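Local coordinates for protein trichothecene 3-O-acetyltransferase TRI101 (Fusarium sporotrichioides, PDB 2ZBA) that transfers an acetyl group from acetyl-CoA to the 3-hydroxyl of trichothecene mycotoxins during their biosynthesis, at residues Lys247-Leu252 / Val267-Ala272. Sequence-based numbering, arbitrary orientation.
Sequences KALSEL and VSTDDA. With COA (coenzyme A), chain E.
Thr269 lays its methyl CG2 against the side chain of Leu249, 3.8 Å from Leu249 CB and 3.9 Å from Leu249 CD2. The two side chains cross at about a right angle. One turn further on, the methyl of Ala272 faces the backbone of helix 246-257, with Ala272 CB 4.0 Å from Leu252 O. No hydrogen bond joins the segments, so the two helices meet here by van der Waals packing. Leu249 and Leu252 extend the apolar seam to Leu273, and Leu252 also reaches Phe276.

Thr269 serves two partners at once. With chi1 at -57°, CG2 lies anti to the backbone N and meets the leucine, while OG1 stays beside that N and faces coenzyme A. Thr269 OG1 donates to O9A of coenzyme A, on the 3'-phosphate, at 2.7 Å. Thr269 N donates to O9A of coenzyme A at 2.9 Å, so one residue grips this oxygen twice. Lys253, from helix 246-257, touches Thr269 and also bonds to the cofactor.

Ser268 is the N-cap of helix 269-285 and forms a capping box with Asp271. Asp271 N donates to Ser268 OG at 3.0 Å. In return, Ser268 N approaches Asp271 OD2 from above the carboxylate plane, 51° out of it. Ser268 OG also donates to O5A of coenzyme A, on the diphosphate, at 2.5 Å. The Asp271 carboxylate carries salt bridges to Arg299 and Arg343, and Arg343 itself bonds to coenzyme A.

The 3'-phosphate thus meets Thr269 N in the first turn of helix 269-285, where the helix dipole would be expected to favour its negative charge. The diphosphate is met through the Ser268 side chain, and any dipole effect there is less certain. Packing of Thr269 CG2 on Leu249 suits the rotation that turns OG1 to the phosphate, so the helix contact and cofactor binding are probably coupled.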
ATOM      1  N   LYS A 247      14.039  17.991  -6.421  1.00 23.68           N
ATOM      2  CA  LYS A 247      14.561  19.220  -5.860  1.00 23.25           C
ATOM      3  C   LYS A 247      13.777  19.697  -4.631  1.00 22.85           C
ATOM      4  O   LYS A 247      14.383  20.041  -3.612  1.00 22.53           O
ATOM      5  CB  LYS A 247      14.634  20.288  -6.956  1.00 23.64           C
ATOM      6  CG  LYS A 247      14.889  21.696  -6.485  1.00 23.99           C
ATOM      7  CD  LYS A 247      15.334  22.549  -7.676  1.00 25.61           C
ATOM      8  CE  LYS A 247      14.737  23.931  -7.632  1.00 25.64           C
ATOM      9  NZ  LYS A 247      15.049  24.633  -6.376  1.00 25.55           N
ATOM     10  N   ALA A 248      12.448  19.702  -4.701  1.00 22.62           N
ATOM     11  CA  ALA A 248      11.633  20.021  -3.512  1.00 22.69           C
ATOM     12  C   ALA A 248      11.859  19.046  -2.332  1.00 23.12           C
ATOM     13  O   ALA A 248      11.844  19.475  -1.179  1.00 22.31           O
ATOM     14  CB  ALA A 248      10.156  20.103  -3.855  1.00 22.85           C
ATOM     15  N   LEU A 249      12.065  17.758  -2.637  1.00 22.77           N
ATOM     16  CA  LEU A 249      12.312  16.715  -1.622  1.00 23.41           C
ATOM     17  C   LEU A 249      13.705  16.846  -1.028  1.00 24.40           C
ATOM     18  O   LEU A 249      13.923  16.573   0.148  1.00 23.92           O
ATOM     19  CB  LEU A 249      12.167  15.320  -2.231  1.00 22.84           C
ATOM     20  CG  LEU A 249      10.754  14.878  -2.613  1.00 21.38           C
ATOM     21  CD1 LEU A 249      10.841  13.732  -3.602  1.00 20.40           C
ATOM     22  CD2 LEU A 249       9.967  14.512  -1.370  1.00 19.87           C
ATOM     23  N   SER A 250      14.642  17.261  -1.875  1.00 25.89           N
ATOM     24  CA  SER A 250      16.034  17.440  -1.491  1.00 27.64           C
ATOM     25  C   SER A 250      16.113  18.584  -0.467  1.00 28.09           C
ATOM     26  O   SER A 250      16.753  18.459   0.569  1.00 29.04           O
ATOM     27  CB  SER A 250      16.866  17.699  -2.754  1.00 27.67           C
ATOM     28  OG  SER A 250      18.087  18.336  -2.469  1.00 30.75           O
ATOM     29  N   GLU A 251      15.412  19.674  -0.763  1.00 28.63           N
ATOM     30  CA  GLU A 251      15.284  20.836   0.118  1.00 28.96           C
ATOM     31  C   GLU A 251      14.538  20.529   1.418  1.00 28.32           C
ATOM     32  O   GLU A 251      14.920  21.008   2.484  1.00 28.44           O
ATOM     33  CB  GLU A 251      14.616  21.991  -0.640  1.00 28.97           C
ATOM     34  CG  GLU A 251      15.482  22.489  -1.808  1.00 29.75           C
ATOM     35  CD  GLU A 251      14.794  23.486  -2.736  1.00 29.80           C
ATOM     36  OE1 GLU A 251      13.604  23.817  -2.528  1.00 30.72           O
ATOM     37  OE2 GLU A 251      15.473  23.939  -3.687  1.00 30.80           O
ATOM     38  N   LEU A 252      13.468  19.740   1.316  1.00 27.65           N
ATOM     39  CA  LEU A 252      12.757  19.231   2.487  1.00 26.63           C
ATOM     40  C   LEU A 252      13.658  18.408   3.401  1.00 26.32           C
ATOM     41  O   LEU A 252      13.686  18.646   4.592  1.00 26.66           O
ATOM     42  CB  LEU A 252      11.516  18.417   2.077  1.00 25.96           C
ATOM     43  CG  LEU A 252      10.279  19.176   1.591  1.00 24.57           C
ATOM     44  CD1 LEU A 252       9.183  18.188   1.114  1.00 23.47           C
ATOM     45  CD2 LEU A 252       9.725  20.131   2.660  1.00 21.13           C
ATOM     46  N   VAL A 267      17.940  11.448   8.957  1.00 28.21           N
ATOM     47  CA  VAL A 267      16.580  11.179   8.471  1.00 26.18           C
ATOM     48  C   VAL A 267      16.643  10.993   6.942  1.00 25.01           C
ATOM     49  O   VAL A 267      17.563  11.530   6.279  1.00 24.35           O
ATOM     50  CB  VAL A 267      15.524  12.249   8.934  1.00 26.24           C
ATOM     51  CG1 VAL A 267      15.282  12.156  10.438  1.00 26.13           C
ATOM     52  CG2 VAL A 267      15.927  13.682   8.529  1.00 25.91           C
ATOM     53  N   SER A 268      15.713  10.189   6.418  1.00 22.40           N
ATOM     54  CA  SER A 268      15.558   9.939   4.986  1.00 21.43           C
ATOM     55  C   SER A 268      14.663  10.969   4.266  1.00 20.34           C
ATOM     56  O   SER A 268      14.022  11.817   4.881  1.00 20.74           O
ATOM     57  CB  SER A 268      15.014   8.520   4.742  1.00 21.12           C
ATOM     58  OG  SER A 268      13.715   8.362   5.309  1.00 20.46           O
ATOM     59  N   THR A 269      14.635  10.895   2.948  1.00 19.54           N
ATOM     60  CA  THR A 269      13.665  11.656   2.178  1.00 18.43           C
ATOM     61  C   THR A 269      12.232  11.330   2.640  1.00 17.73           C
ATOM     62  O   THR A 269      11.436  12.231   2.901  1.00 17.99           O
ATOM     63  CB  THR A 269      13.833  11.382   0.665  1.00 19.06           C
ATOM     64  OG1 THR A 269      15.179  11.691   0.275  1.00 20.10           O
ATOM     65  CG2 THR A 269      12.822  12.221  -0.175  1.00 17.36           C
ATOM     66  N   ASP A 270      11.938  10.038   2.775  1.00 17.49           N
ATOM     67  CA  ASP A 270      10.618   9.546   3.175  1.00 17.66           C
ATOM     68  C   ASP A 270      10.218  10.058   4.562  1.00 17.52           C
ATOM     69  O   ASP A 270       9.079  10.514   4.760  1.00 16.38           O
ATOM     70  CB  ASP A 270      10.611   8.014   3.151  1.00 17.99           C
ATOM     71  CG  ASP A 270       9.216   7.436   3.101  1.00 19.33           C
ATOM     72  OD1 ASP A 270       8.472   7.585   4.098  1.00 19.39           O
ATOM     73  OD2 ASP A 270       8.884   6.809   2.069  1.00 18.67           O
ATOM     74  N   ASP A 271      11.167  10.006   5.508  1.00 17.54           N
ATOM     75  CA  ASP A 271      10.979  10.596   6.818  1.00 17.91           C
ATOM     76  C   ASP A 271      10.569  12.058   6.682  1.00 17.46           C
ATOM     77  O   ASP A 271       9.586  12.479   7.283  1.00 17.99           O
ATOM     78  CB  ASP A 271      12.272  10.562   7.646  1.00 18.44           C
ATOM     79  CG  ASP A 271      12.661   9.191   8.093  1.00 19.18           C
ATOM     80  OD1 ASP A 271      11.861   8.218   8.011  1.00 22.38           O
ATOM     81  OD2 ASP A 271      13.800   9.088   8.564  1.00 22.03           O
ATOM     82  N   ALA A 272      11.338  12.831   5.914  1.00 17.27           N
ATOM     83  CA  ALA A 272      11.105  14.273   5.821  1.00 17.14           C
ATOM     84  C   ALA A 272       9.786  14.598   5.148  1.00 16.91           C
ATOM     85  O   ALA A 272       9.117  15.568   5.513  1.00 17.11           O
ATOM     86  CB  ALA A 272      12.263  14.975   5.088  1.00 17.80           C
TER
HETATM   87  N1A COA E 462      23.317   7.656   7.575  1.00 29.88           N
HETATM   88  C2A COA E 462      22.745   8.543   6.678  1.00 30.22           C
HETATM   89  N3A COA E 462      21.695   8.119   5.874  1.00 30.36           N
HETATM   90  C4A COA E 462      21.219   6.844   5.963  1.00 29.65           C
HETATM   91  C5A COA E 462      21.793   5.944   6.860  1.00 29.85           C
HETATM   92  C6A COA E 462      22.855   6.358   7.674  1.00 30.17           C
HETATM   93  N6A COA E 462      23.487   5.484   8.464  1.00 29.71           N
HETATM   94  N7A COA E 462      21.138   4.766   6.735  1.00 31.13           N
HETATM   95  C8A COA E 462      20.178   4.903   5.788  1.00 30.49           C
HETATM   96  N9A COA E 462      20.211   6.185   5.304  1.00 29.18           N
HETATM   97  C1B COA E 462      19.264   6.794   4.342  1.00 27.82           C
HETATM   98  C2B COA E 462      19.478   6.268   2.926  1.00 29.43           C
HETATM   99  O2B COA E 462      20.466   7.016   2.249  1.00 30.19           O
HETATM  100  C3B COA E 462      18.083   6.395   2.340  1.00 26.57           C
HETATM  101  O3B COA E 462      17.830   7.768   2.202  1.00 27.39           O
HETATM  102  P3B COA E 462      17.209   8.492   0.901  1.00 27.49           P
HETATM  103  O7A COA E 462      16.026   7.667   0.438  1.00 24.81           O
HETATM  104  O8A COA E 462      18.213   8.526  -0.218  1.00 27.49           O
HETATM  105  O9A COA E 462      16.794   9.841   1.396  1.00 25.15           O
HETATM  106  C4B COA E 462      17.218   6.000   3.520  1.00 27.01           C
HETATM  107  O4B COA E 462      17.910   6.480   4.660  1.00 27.47           O
HETATM  108  C5B COA E 462      16.951   4.514   3.690  1.00 26.54           C
HETATM  109  O5B COA E 462      16.311   4.381   4.955  1.00 26.93           O
HETATM  110  P1A COA E 462      15.125   3.315   5.187  1.00 25.71           P
HETATM  111  O1A COA E 462      15.587   1.925   4.884  1.00 25.81           O
HETATM  112  O2A COA E 462      14.480   3.460   6.545  1.00 26.64           O
HETATM  113  O3A COA E 462      14.015   3.600   4.028  1.00 24.67           O
HETATM  114  P2A COA E 462      12.998   4.850   3.936  1.00 25.05           P
HETATM  115  O4A COA E 462      13.047   5.346   2.507  1.00 22.48           O
HETATM  116  O5A COA E 462      13.205   5.933   4.966  1.00 20.06           O
HETATM  117  O6A COA E 462      11.547   4.234   4.226  1.00 24.61           O
HETATM  118  CBP COA E 462       9.850   3.224   5.604  1.00 24.36           C
HETATM  119  CCP COA E 462      11.053   4.164   5.556  1.00 24.56           C
HETATM  120  CDP COA E 462       8.653   4.019   5.080  1.00 22.41           C
HETATM  121  CEP COA E 462       9.630   2.784   7.061  1.00 22.69           C
HETATM  122  CAP COA E 462      10.136   2.027   4.693  1.00 25.32           C
HETATM  123  OAP COA E 462      11.270   1.312   5.160  1.00 24.81           O
HETATM  124  C9P COA E 462       8.988   1.057   4.524  1.00 26.56           C
HETATM  125  O9P COA E 462       8.793   0.057   5.480  1.00 24.62           O
HETATM  126  N8P COA E 462       8.220   1.142   3.437  1.00 27.65           N
HETATM  127  C7P COA E 462       7.095   0.233   3.237  1.00 27.40           C
HETATM  128  C6P COA E 462       5.828   0.689   3.963  1.00 27.12           C
HETATM  129  C5P COA E 462       4.698  -0.289   3.684  1.00 28.52           C
HETATM  130  O5P COA E 462       4.678  -1.426   4.216  1.00 28.94           O
HETATM  131  N4P COA E 462       3.738   0.114   2.861  1.00 28.13           N
HETATM  132  C3P COA E 462       3.051  -0.870   2.029  0.50 29.51           C
HETATM  133  C2P COA E 462       1.554  -0.944   2.313  0.50 29.17           C
HETATM  134  S1P COA E 462       0.807  -2.581   2.045  0.50 28.53           S